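Local coordinates for electron transfer flavoprotein, alpha subunit (Thermotoga maritima, PDB 7KOE) that probably carries electrons between redox partners by way of bound FAD, as the alpha subunit of an electron transfer flavoprotein, at residues 123-128 against 162-167; 206-211 against 239-244; 223-228 against 251-256. All blocks are in the same frame, centred on the assembly; numbering follows the deposited sequence.

Contact 1: residues 123-128 against 162-167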
ATOM      1  N   ASP B 123      16.968  28.340 -27.535  1.00 42.26           N
ATOM      2  CA  ASP B 123      17.029  27.084 -28.292  1.00 42.26           C
ATOM      3  C   ASP B 123      15.717  26.305 -28.205  1.00 42.26           C
ATOM      4  O   ASP B 123      15.696  25.109 -27.920  1.00 42.26           O
ATOM      5  CB  ASP B 123      18.213  26.223 -27.842  1.00 42.26           C
ATOM      6  CG  ASP B 123      18.681  25.261 -28.918  1.00 42.26           C
ATOM      7  OD1 ASP B 123      19.355  25.711 -29.866  1.00 42.26           O
ATOM      8  OD2 ASP B 123      18.375  24.054 -28.817  1.00 42.26           O
ATOM      9  N   CYS B 124      14.612  27.003 -28.448  1.00 40.97           N
ATOM     10  CA  CYS B 124      13.302  26.383 -28.371  1.00 40.97           C
ATOM     11  C   CYS B 124      13.073  25.456 -29.555  1.00 40.97           C
ATOM     12  O   CYS B 124      13.660  25.613 -30.626  1.00 40.97           O
ATOM     13  CB  CYS B 124      12.205  27.439 -28.325  1.00 40.97           C
ATOM     14  SG  CYS B 124      12.393  28.622 -27.002  1.00 40.97           S
ATOM     15  N   THR B 125      12.212  24.465 -29.341  1.00 46.17           N
ATOM     16  CA  THR B 125      11.859  23.503 -30.373  1.00 46.17           C
ATOM     17  C   THR B 125      10.361  23.285 -30.505  1.00 46.17           C
ATOM     18  O   THR B 125       9.940  22.525 -31.384  1.00 46.17           O
ATOM     19  CB  THR B 125      12.526  22.146 -30.100  1.00 46.17           C
ATOM     20  OG1 THR B 125      12.325  21.783 -28.730  1.00 46.17           O
ATOM     21  CG2 THR B 125      14.011  22.188 -30.403  1.00 46.17           C
ATOM     22  N   GLY B 126       9.549  23.911 -29.661  1.00 51.03           N
ATOM     23  CA  GLY B 126       8.151  23.548 -29.553  1.00 51.03           C
ATOM     24  C   GLY B 126       7.180  24.702 -29.433  1.00 51.03           C
ATOM     25  O   GLY B 126       6.239  24.615 -28.637  1.00 51.03           O
ATOM     26  N   LEU B 127       7.434  25.796 -30.157  1.00 53.94           N
ATOM     27  CA  LEU B 127       6.587  26.985 -30.102  1.00 53.94           C
ATOM     28  C   LEU B 127       5.146  26.675 -30.491  1.00 53.94           C
ATOM     29  O   LEU B 127       4.886  26.029 -31.510  1.00 53.94           O
ATOM     30  CB  LEU B 127       7.137  28.065 -31.028  1.00 53.94           C
ATOM     31  CG  LEU B 127       8.502  28.666 -30.732  1.00 53.94           C
ATOM     32  CD1 LEU B 127       8.749  29.791 -31.699  1.00 53.94           C
ATOM     33  CD2 LEU B 127       8.555  29.169 -29.312  1.00 53.94           C
ATOM     34  N   ASP B 128       4.214  27.132 -29.659  1.00 59.98           N
ATOM     35  CA  ASP B 128       2.792  26.905 -29.860  1.00 59.98           C
ATOM     36  C   ASP B 128       2.032  27.928 -29.035  1.00 59.98           C
ATOM     37  O   ASP B 128       2.524  28.403 -28.009  1.00 59.98           O
ATOM     38  CB  ASP B 128       2.383  25.484 -29.457  1.00 59.98           C
ATOM     39  CG  ASP B 128       1.318  24.905 -30.365  1.00 59.98           C
ATOM     40  OD1 ASP B 128       0.868  25.617 -31.287  1.00 59.98           O
ATOM     41  OD2 ASP B 128       0.931  23.737 -30.155  1.00 59.98           O
ATOM     42  N   THR B 162      14.353  32.401 -28.369  1.00 39.83           N
ATOM     43  CA  THR B 162      15.380  31.980 -29.306  1.00 39.83           C
ATOM     44  C   THR B 162      15.107  30.542 -29.724  1.00 39.83           C
ATOM     45  O   THR B 162      14.942  29.662 -28.877  1.00 39.83           O
ATOM     46  CB  THR B 162      16.762  32.115 -28.679  1.00 39.83           C
ATOM     47  OG1 THR B 162      16.867  33.394 -28.057  1.00 39.83           O
ATOM     48  CG2 THR B 162      17.809  32.043 -29.734  1.00 39.83           C
ATOM     49  N   VAL B 163      15.034  30.305 -31.031  1.00 41.84           N
ATOM     50  CA  VAL B 163      14.536  29.047 -31.575  1.00 41.84           C
ATOM     51  C   VAL B 163      15.666  28.317 -32.282  1.00 41.84           C
ATOM     52  O   VAL B 163      16.442  28.926 -33.024  1.00 41.84           O
ATOM     53  CB  VAL B 163      13.358  29.285 -32.537  1.00 41.84           C
ATOM     54  CG1 VAL B 163      12.619  27.994 -32.819  1.00 41.84           C
ATOM     55  CG2 VAL B 163      12.416  30.325 -31.984  1.00 41.84           C
ATOM     56  N   ARG B 164      15.732  27.004 -32.067  1.00 45.28           N
ATOM     57  CA  ARG B 164      16.803  26.181 -32.615  1.00 45.28           C
ATOM     58  C   ARG B 164      16.686  26.087 -34.132  1.00 45.28           C
ATOM     59  O   ARG B 164      15.589  25.844 -34.648  1.00 45.28           O
ATOM     60  CB  ARG B 164      16.752  24.790 -31.988  1.00 45.28           C
ATOM     61  CG  ARG B 164      17.528  23.728 -32.738  1.00 45.28           C
ATOM     62  CD  ARG B 164      17.326  22.362 -32.123  1.00 45.28           C
ATOM     63  NE  ARG B 164      18.073  22.217 -30.881  1.00 45.28           N
ATOM     64  CZ  ARG B 164      18.002  21.157 -30.085  1.00 45.28           C
ATOM     65  NH1 ARG B 164      17.210  20.142 -30.396  1.00 45.28           N
ATOM     66  NH2 ARG B 164      18.724  21.115 -28.978  1.00 45.28           N
ATOM     67  N   PRO B 165      17.776  26.289 -34.876  1.00 46.23           N
ATOM     68  CA  PRO B 165      17.709  26.221 -36.341  1.00 46.23           C
ATOM     69  C   PRO B 165      17.495  24.795 -36.826  1.00 46.23           C
ATOM     70  O   PRO B 165      18.312  23.908 -36.570  1.00 46.23           O
ATOM     71  CB  PRO B 165      19.072  26.768 -36.782  1.00 46.23           C
ATOM     72  CG  PRO B 165      19.594  27.511 -35.598  1.00 46.23           C
ATOM     73  CD  PRO B 165      19.094  26.749 -34.418  1.00 46.23           C
ATOM     74  N   GLY B 166      16.385  24.580 -37.526  1.00 53.51           N
ATOM     75  CA  GLY B 166      16.083  23.309 -38.153  1.00 53.51           C
ATOM     76  C   GLY B 166      14.832  22.629 -37.644  1.00 53.51           C
ATOM     77  O   GLY B 166      14.328  21.712 -38.306  1.00 53.51           O
ATOM     78  N   VAL B 167      14.309  23.036 -36.487  1.00 54.53           N
ATOM     79  CA  VAL B 167      13.133  22.367 -35.945  1.00 54.53           C
ATOM     80  C   VAL B 167      11.849  22.876 -36.596  1.00 54.53           C
ATOM     81  O   VAL B 167      10.849  22.147 -36.640  1.00 54.53           O
ATOM     82  CB  VAL B 167      13.132  22.511 -34.410  1.00 54.53           C
ATOM     83  CG1 VAL B 167      12.824  23.940 -33.974  1.00 54.53           C
ATOM     84  CG2 VAL B 167      12.189  21.502 -33.762  1.00 54.53           C
TER
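Arg164 carries this contact, and its backbone sets the start: Arg164 N donates an almost straight hydrogen bond (174°) to Cys124 O, 2.9 Å away. Two residues earlier, Thr162 O accepts from Cys124 N at 2.7 Å, so two bonds hold Cys124 in a parallel bridge with Val163. Arg164 CB lies 3.5 Å from both Asp123 OD1 and Cys124 O, with CG passing along the Asp123 carboxylate. CD then runs beside Thr125, 3.7 Å from its CG2, the two side chains pointing the same way. A bend at chi3 (-75°) turns the guanidinium back to Asp123, and NE meets OD2 at 2.8 Å in a salt bridge whose hydrogen bond is weak because it is bent; the two planes stand 64° apart. NH1 stays by Thr125 CG2; NH2 lies near Asp123 OD2 and forms a second salt bridge with Glu289. Away from the charges, Leu127 CD1 and Val163 CG2 meet tip to tip at 3.7 Å. In the parallel sheet of the electron transfer flavoprotein domain, strand 120-124 is outermost within this chain, with 160-163 beside it; helix 103-113 packs on Thr162, strand 97-100 on Leu127 and Val163, and strand 137-142 on Cys124 and Thr125.

Contact 2: residues 206-211 against 239-244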
ATOM      1  N   GLN B 206      39.895  24.271 -36.671  1.00 53.78           N
ATOM      2  CA  GLN B 206      39.917  23.503 -35.435  1.00 53.78           C
ATOM      3  C   GLN B 206      38.942  22.339 -35.523  1.00 53.78           C
ATOM      4  O   GLN B 206      38.424  22.035 -36.602  1.00 53.78           O
ATOM      5  CB  GLN B 206      39.573  24.389 -34.238  1.00 53.78           C
ATOM      6  CG  GLN B 206      40.605  25.452 -33.931  1.00 53.78           C
ATOM      7  CD  GLN B 206      40.145  26.403 -32.852  1.00 53.78           C
ATOM      8  OE1 GLN B 206      39.654  25.980 -31.807  1.00 53.78           O
ATOM      9  NE2 GLN B 206      40.292  27.698 -33.101  1.00 53.78           N
ATOM     10  N   VAL B 207      38.694  21.677 -34.400  1.00 48.34           N
ATOM     11  CA  VAL B 207      37.705  20.612 -34.313  1.00 48.34           C
ATOM     12  C   VAL B 207      36.441  21.211 -33.722  1.00 48.34           C
ATOM     13  O   VAL B 207      36.463  21.727 -32.600  1.00 48.34           O
ATOM     14  CB  VAL B 207      38.210  19.447 -33.450  1.00 48.34           C
ATOM     15  CG1 VAL B 207      37.146  18.369 -33.345  1.00 48.34           C
ATOM     16  CG2 VAL B 207      39.508  18.895 -34.007  1.00 48.34           C
ATOM     17  N   ASN B 208      35.341  21.156 -34.464  1.00 48.38           N
ATOM     18  CA  ASN B 208      34.102  21.768 -33.975  1.00 48.38           C
ATOM     19  C   ASN B 208      33.291  20.767 -33.160  1.00 48.38           C
ATOM     20  O   ASN B 208      33.153  20.917 -31.943  1.00 48.38           O
ATOM     21  CB  ASN B 208      33.289  22.309 -35.149  1.00 48.38           C
ATOM     22  CG  ASN B 208      34.120  23.149 -36.085  1.00 48.38           C
ATOM     23  OD1 ASN B 208      34.839  24.048 -35.654  1.00 48.38           O
ATOM     24  ND2 ASN B 208      34.036  22.856 -37.376  1.00 48.38           N
ATOM     25  N   LEU B 209      32.762  19.736 -33.822  1.00 43.85           N
ATOM     26  CA  LEU B 209      32.065  18.583 -33.249  1.00 43.85           C
ATOM     27  C   LEU B 209      30.848  18.932 -32.377  1.00 43.85           C
ATOM     28  O   LEU B 209      30.285  18.046 -31.736  1.00 43.85           O
ATOM     29  CB  LEU B 209      33.036  17.694 -32.466  1.00 43.85           C
ATOM     30  CG  LEU B 209      32.837  16.185 -32.574  1.00 43.85           C
ATOM     31  CD1 LEU B 209      32.914  15.730 -34.007  1.00 43.85           C
ATOM     32  CD2 LEU B 209      33.875  15.485 -31.749  1.00 43.85           C
ATOM     33  N   GLU B 210      30.418  20.188 -32.318  1.00 49.63           N
ATOM     34  CA  GLU B 210      29.087  20.523 -31.829  1.00 49.63           C
ATOM     35  C   GLU B 210      28.342  21.450 -32.759  1.00 49.63           C
ATOM     36  O   GLU B 210      27.107  21.482 -32.717  1.00 49.63           O
ATOM     37  CB  GLU B 210      29.128  21.191 -30.445  1.00 49.63           C
ATOM     38  CG  GLU B 210      29.619  20.348 -29.290  1.00 49.63           C
ATOM     39  CD  GLU B 210      31.072  20.602 -28.963  1.00 49.63           C
ATOM     40  OE1 GLU B 210      31.670  21.504 -29.580  1.00 49.63           O
ATOM     41  OE2 GLU B 210      31.607  19.915 -28.075  1.00 49.63           O
ATOM     42  N   TYR B 211      29.050  22.207 -33.590  1.00 51.11           N
ATOM     43  CA  TYR B 211      28.461  23.154 -34.521  1.00 51.11           C
ATOM     44  C   TYR B 211      28.714  22.723 -35.955  1.00 51.11           C
ATOM     45  O   TYR B 211      28.712  23.553 -36.868  1.00 51.11           O
ATOM     46  CB  TYR B 211      29.011  24.556 -34.255  1.00 51.11           C
ATOM     47  CG  TYR B 211      29.025  24.909 -32.784  1.00 51.11           C
ATOM     48  CD1 TYR B 211      27.882  25.390 -32.156  1.00 51.11           C
ATOM     49  CD2 TYR B 211      30.174  24.752 -32.018  1.00 51.11           C
ATOM     50  CE1 TYR B 211      27.888  25.707 -30.812  1.00 51.11           C
ATOM     51  CE2 TYR B 211      30.184  25.055 -30.677  1.00 51.11           C
ATOM     52  CZ  TYR B 211      29.043  25.539 -30.083  1.00 51.11           C
ATOM     53  OH  TYR B 211      29.061  25.849 -28.747  1.00 51.11           O
ATOM     54  N   GLY B 239      30.670  18.908 -45.684  1.00 53.07           N
ATOM     55  CA  GLY B 239      30.925  20.136 -44.955  1.00 53.07           C
ATOM     56  C   GLY B 239      30.856  19.963 -43.456  1.00 53.07           C
ATOM     57  O   GLY B 239      30.398  20.870 -42.752  1.00 53.07           O
ATOM     58  N   GLY B 240      31.303  18.813 -42.947  1.00 51.42           N
ATOM     59  CA  GLY B 240      31.166  18.506 -41.543  1.00 51.42           C
ATOM     60  C   GLY B 240      32.444  17.940 -40.951  1.00 51.42           C
ATOM     61  O   GLY B 240      33.448  17.740 -41.638  1.00 51.42           O
ATOM     62  N   GLU B 241      32.377  17.683 -39.648  1.00 48.10           N
ATOM     63  CA  GLU B 241      33.506  17.242 -38.848  1.00 48.10           C
ATOM     64  C   GLU B 241      33.484  15.720 -38.713  1.00 48.10           C
ATOM     65  O   GLU B 241      32.434  15.082 -38.768  1.00 48.10           O
ATOM     66  CB  GLU B 241      33.456  17.929 -37.481  1.00 48.10           C
ATOM     67  CG  GLU B 241      34.672  17.762 -36.585  1.00 48.10           C
ATOM     68  CD  GLU B 241      35.891  18.495 -37.102  1.00 48.10           C
ATOM     69  OE1 GLU B 241      35.724  19.510 -37.810  1.00 48.10           O
ATOM     70  OE2 GLU B 241      37.021  18.059 -36.797  1.00 48.10           O
ATOM     71  N   VAL B 242      34.662  15.133 -38.554  1.00 39.96           N
ATOM     72  CA  VAL B 242      34.805  13.693 -38.361  1.00 39.96           C
ATOM     73  C   VAL B 242      34.857  13.443 -36.854  1.00 39.96           C
ATOM     74  O   VAL B 242      35.561  14.118 -36.100  1.00 39.96           O
ATOM     75  CB  VAL B 242      36.016  13.116 -39.106  1.00 39.96           C
ATOM     76  CG1 VAL B 242      37.312  13.847 -38.765  1.00 39.96           C
ATOM     77  CG2 VAL B 242      36.158  11.627 -38.841  1.00 39.96           C
ATOM     78  N   GLY B 243      34.030  12.507 -36.387  1.00 35.61           N
ATOM     79  CA  GLY B 243      34.032  12.146 -34.988  1.00 35.61           C
ATOM     80  C   GLY B 243      34.711  10.815 -34.741  1.00 35.61           C
ATOM     81  O   GLY B 243      35.290  10.208 -35.637  1.00 35.61           O
ATOM     82  N   ALA B 244      34.637  10.356 -33.495  1.00 29.63           N
ATOM     83  CA  ALA B 244      35.219   9.080 -33.111  1.00 29.63           C
ATOM     84  C   ALA B 244      34.465   8.495 -31.930  1.00 29.63           C
ATOM     85  O   ALA B 244      33.583   9.125 -31.344  1.00 29.63           O
ATOM     86  CB  ALA B 244      36.702   9.218 -32.752  1.00 29.63           C
TER
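No hydrogen bond or salt bridge crosses this contact; it rests on Glu241, at the start of strand 241-244, laid against the loop 206-211. The apolar packing comes first. Glu241 CG is anti to the backbone N (chi1 -171°), and its methylene lies 3.7 Å from Leu209 CD1, the two side chains crossing at about a right angle. The same methyl continues along the strand, 3.7 Å from Val242 O and 3.9 Å from Gly243 CA. The carboxylate makes no bond across the contact. A bend at chi2 (69°) swings it over the loop, so that OE2 rests against a methyl of Val207, CG1, at 3.5 Å. OE1 faces Asn208, 3.7 Å from its backbone N and 3.8 Å from its ND2, with amide and carboxylate planes 73° apart. An alanine in place of Glu241 would probably loosen this loop against the strand, since the methylene under Leu209 and the carboxylate beside Val207 and Asn208 would be gone. The contact lays an irregular loop ahead of strand 214-218 on the strand that, within this chain, edges the parallel, Rossmann-like sheet of the FAD-binding domain. With no bond across it, the chemistry is mostly van der Waals, the carboxylate perhaps drawn weakly toward the nearby N-H groups; the Asn208 amide bonds instead to Leu203 O and to Arg177 of the neighbouring electron transfer flavoprotein chain.

Contact 3: residues 223-228 against 251-256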
ATOM      1  N   GLY B 223      39.169  -0.086 -39.105  1.00 48.05           N
ATOM      2  CA  GLY B 223      40.389  -0.800 -38.782  1.00 48.05           C
ATOM      3  C   GLY B 223      41.652  -0.020 -39.083  1.00 48.05           C
ATOM      4  O   GLY B 223      42.045   0.135 -40.243  1.00 48.05           O
ATOM      5  N   GLY B 224      42.297   0.472 -38.029  1.00 43.05           N
ATOM      6  CA  GLY B 224      43.435   1.346 -38.167  1.00 43.05           C
ATOM      7  C   GLY B 224      43.025   2.769 -38.486  1.00 43.05           C
ATOM      8  O   GLY B 224      41.846   3.067 -38.695  1.00 43.05           O
ATOM      9  N   PRO B 225      43.998   3.685 -38.523  1.00 43.87           N
ATOM     10  CA  PRO B 225      43.696   5.059 -38.947  1.00 43.87           C
ATOM     11  C   PRO B 225      43.637   5.231 -40.453  1.00 43.87           C
ATOM     12  O   PRO B 225      43.406   6.353 -40.919  1.00 43.87           O
ATOM     13  CB  PRO B 225      44.845   5.869 -38.342  1.00 43.87           C
ATOM     14  CG  PRO B 225      45.973   4.915 -38.295  1.00 43.87           C
ATOM     15  CD  PRO B 225      45.390   3.544 -38.066  1.00 43.87           C
ATOM     16  N   GLU B 226      43.851   4.162 -41.225  1.00 49.95           N
ATOM     17  CA  GLU B 226      43.709   4.244 -42.674  1.00 49.95           C
ATOM     18  C   GLU B 226      42.254   4.408 -43.083  1.00 49.95           C
ATOM     19  O   GLU B 226      41.966   5.049 -44.100  1.00 49.95           O
ATOM     20  CB  GLU B 226      44.299   2.999 -43.333  1.00 49.95           C
ATOM     21  CG  GLU B 226      45.764   2.768 -43.027  1.00 49.95           C
ATOM     22  CD  GLU B 226      46.661   3.153 -44.185  1.00 49.95           C
ATOM     23  OE1 GLU B 226      47.734   2.533 -44.340  1.00 49.95           O
ATOM     24  OE2 GLU B 226      46.295   4.079 -44.937  1.00 49.95           O
ATOM     25  N   GLY B 227      41.329   3.841 -42.313  1.00 44.70           N
ATOM     26  CA  GLY B 227      39.923   4.007 -42.615  1.00 44.70           C
ATOM     27  C   GLY B 227      39.355   5.350 -42.218  1.00 44.70           C
ATOM     28  O   GLY B 227      38.253   5.687 -42.661  1.00 44.70           O
ATOM     29  N   PHE B 228      40.052   6.105 -41.372  1.00 42.63           N
ATOM     30  CA  PHE B 228      39.560   7.411 -40.962  1.00 42.63           C
ATOM     31  C   PHE B 228      39.866   8.495 -41.979  1.00 42.63           C
ATOM     32  O   PHE B 228      39.292   9.585 -41.894  1.00 42.63           O
ATOM     33  CB  PHE B 228      40.137   7.797 -39.600  1.00 42.63           C
ATOM     34  CG  PHE B 228      39.369   7.230 -38.447  1.00 42.63           C
ATOM     35  CD1 PHE B 228      38.011   7.455 -38.334  1.00 42.63           C
ATOM     36  CD2 PHE B 228      39.997   6.466 -37.482  1.00 42.63           C
ATOM     37  CE1 PHE B 228      37.294   6.930 -37.283  1.00 42.63           C
ATOM     38  CE2 PHE B 228      39.281   5.942 -36.429  1.00 42.63           C
ATOM     39  CZ  PHE B 228      37.931   6.177 -36.332  1.00 42.63           C
ATOM     40  N   ALA B 251      42.503   3.495 -29.019  1.00 31.14           N
ATOM     41  CA  ALA B 251      43.426   2.846 -29.939  1.00 31.14           C
ATOM     42  C   ALA B 251      44.377   3.827 -30.611  1.00 31.14           C
ATOM     43  O   ALA B 251      45.227   3.399 -31.397  1.00 31.14           O
ATOM     44  CB  ALA B 251      42.649   2.064 -30.997  1.00 31.14           C
ATOM     45  N   GLY B 252      44.256   5.121 -30.324  1.00 32.08           N
ATOM     46  CA  GLY B 252      45.177   6.109 -30.844  1.00 32.08           C
ATOM     47  C   GLY B 252      44.968   6.477 -32.289  1.00 32.08           C
ATOM     48  O   GLY B 252      45.882   7.018 -32.916  1.00 32.08           O
ATOM     49  N   TRP B 253      43.787   6.210 -32.840  1.00 35.68           N
ATOM     50  CA  TRP B 253      43.571   6.461 -34.258  1.00 35.68           C
ATOM     51  C   TRP B 253      43.312   7.935 -34.541  1.00 35.68           C
ATOM     52  O   TRP B 253      43.885   8.489 -35.483  1.00 35.68           O
ATOM     53  CB  TRP B 253      42.427   5.597 -34.768  1.00 35.68           C
ATOM     54  CG  TRP B 253      42.744   4.140 -34.716  1.00 35.68           C
ATOM     55  CD1 TRP B 253      43.981   3.573 -34.742  1.00 35.68           C
ATOM     56  CD2 TRP B 253      41.811   3.062 -34.627  1.00 35.68           C
ATOM     57  NE1 TRP B 253      43.878   2.207 -34.674  1.00 35.68           N
ATOM     58  CE2 TRP B 253      42.553   1.868 -34.604  1.00 35.68           C
ATOM     59  CE3 TRP B 253      40.420   2.990 -34.567  1.00 35.68           C
ATOM     60  CZ2 TRP B 253      41.950   0.618 -34.519  1.00 35.68           C
ATOM     61  CZ3 TRP B 253      39.825   1.752 -34.476  1.00 35.68           C
ATOM     62  CH2 TRP B 253      40.586   0.582 -34.461  1.00 35.68           C
ATOM     63  N   ILE B 254      42.453   8.592 -33.760  1.00 36.05           N
ATOM     64  CA  ILE B 254      42.292  10.033 -33.907  1.00 36.05           C
ATOM     65  C   ILE B 254      42.628  10.636 -32.546  1.00 36.05           C
ATOM     66  O   ILE B 254      42.783   9.909 -31.559  1.00 36.05           O
ATOM     67  CB  ILE B 254      40.874  10.435 -34.360  1.00 36.05           C
ATOM     68  CG1 ILE B 254      40.322   9.473 -35.397  1.00 36.05           C
ATOM     69  CG2 ILE B 254      40.900  11.752 -35.139  1.00 36.05           C
ATOM     70  CD1 ILE B 254      38.881   9.734 -35.712  1.00 36.05           C
ATOM     71  N   SER B 255      42.751  11.954 -32.484  1.00 37.68           N
ATOM     72  CA  SER B 255      42.936  12.701 -31.252  1.00 37.68           C
ATOM     73  C   SER B 255      41.703  12.570 -30.371  1.00 37.68           C
ATOM     74  O   SER B 255      40.594  12.344 -30.856  1.00 37.68           O
ATOM     75  CB  SER B 255      43.228  14.161 -31.597  1.00 37.68           C
ATOM     76  OG  SER B 255      42.959  15.035 -30.516  1.00 37.68           O
ATOM     77  N   PRO B 256      41.859  12.699 -29.046  1.00 38.79           N
ATOM     78  CA  PRO B 256      40.690  12.654 -28.154  1.00 38.79           C
ATOM     79  C   PRO B 256      39.745  13.840 -28.268  1.00 38.79           C
ATOM     80  O   PRO B 256      38.669  13.807 -27.653  1.00 38.79           O
ATOM     81  CB  PRO B 256      41.323  12.601 -26.754  1.00 38.79           C
ATOM     82  CG  PRO B 256      42.713  13.082 -26.944  1.00 38.79           C
ATOM     83  CD  PRO B 256      43.114  12.603 -28.287  1.00 38.79           C
TER
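The well-packed half of this contact is built from Phe228 and Ile254. Ile254 CD1 sits over the centre of the Phe228 ring in a CH-pi contact, 3.5 Å from the centroid and only 8° off the normal, with the methyl extended along its own chain (chi2 172°). Trp253 meets the same phenyl at its edge, where Trp253 CB lies 3.6 Å from Phe228 CE2, and the two aromatic side chains cross at about a right angle. Phe228 is buried, and Ala248 of helix 246-249 packs against both aromatic residues.

Toward the surface the indole is layered between backbone and a small side chain. On one face lies the Gly224 peptide: Gly224 CA makes a CH-pi contact 3.9 Å from the centroid of the five-membered ring of Trp253, and Gly224 N stands 3.5 Å from Trp253 CZ2. Ala251 CB covers the opposite face, over its centre. Pro225, exposed to solvent, brings its CD to Trp253 CD1 at 3.6 Å. Just before the tryptophan, Gly252 ends helix 246-249 in a Schellman motif.

The contact thus joins the glycine-rich loop leading into helix 227-237 to the turn after helix 246-249. Such a loop between strand 214-218 and its following helix belongs to the beta-alpha-beta crossover of a Rossmann-like domain, here the FAD-binding domain, and the Trp253 side chain lies near the cofactor site, about 7 Å from a bound FAD and so not packed directly on it.

Overall arrangement
From the N terminus, contact 1 comes first: it closes a loop of 33 residues that contains strands 137-142 and 147-152, pairing two neighbouring strands of the seven-stranded sheet. The chain then moves on to the FAD-binding domain, where contacts 2 and 3 cross, their segments alternating as 206-211, 223-228, 239-244 and 251-256. Contact 2 brings the loop before strand 214-218 to strand 241-244, outermost within this chain; contact 3 brings the start of helix 227-237 to the loop that follows helix 246-249. These two touch, Ile254 CD1 packing on Gly243 O and Ala244 CB. Contact 1 stays separate, its centre about 23 Å from that of contact 2 and about 36 Å from that of contact 3.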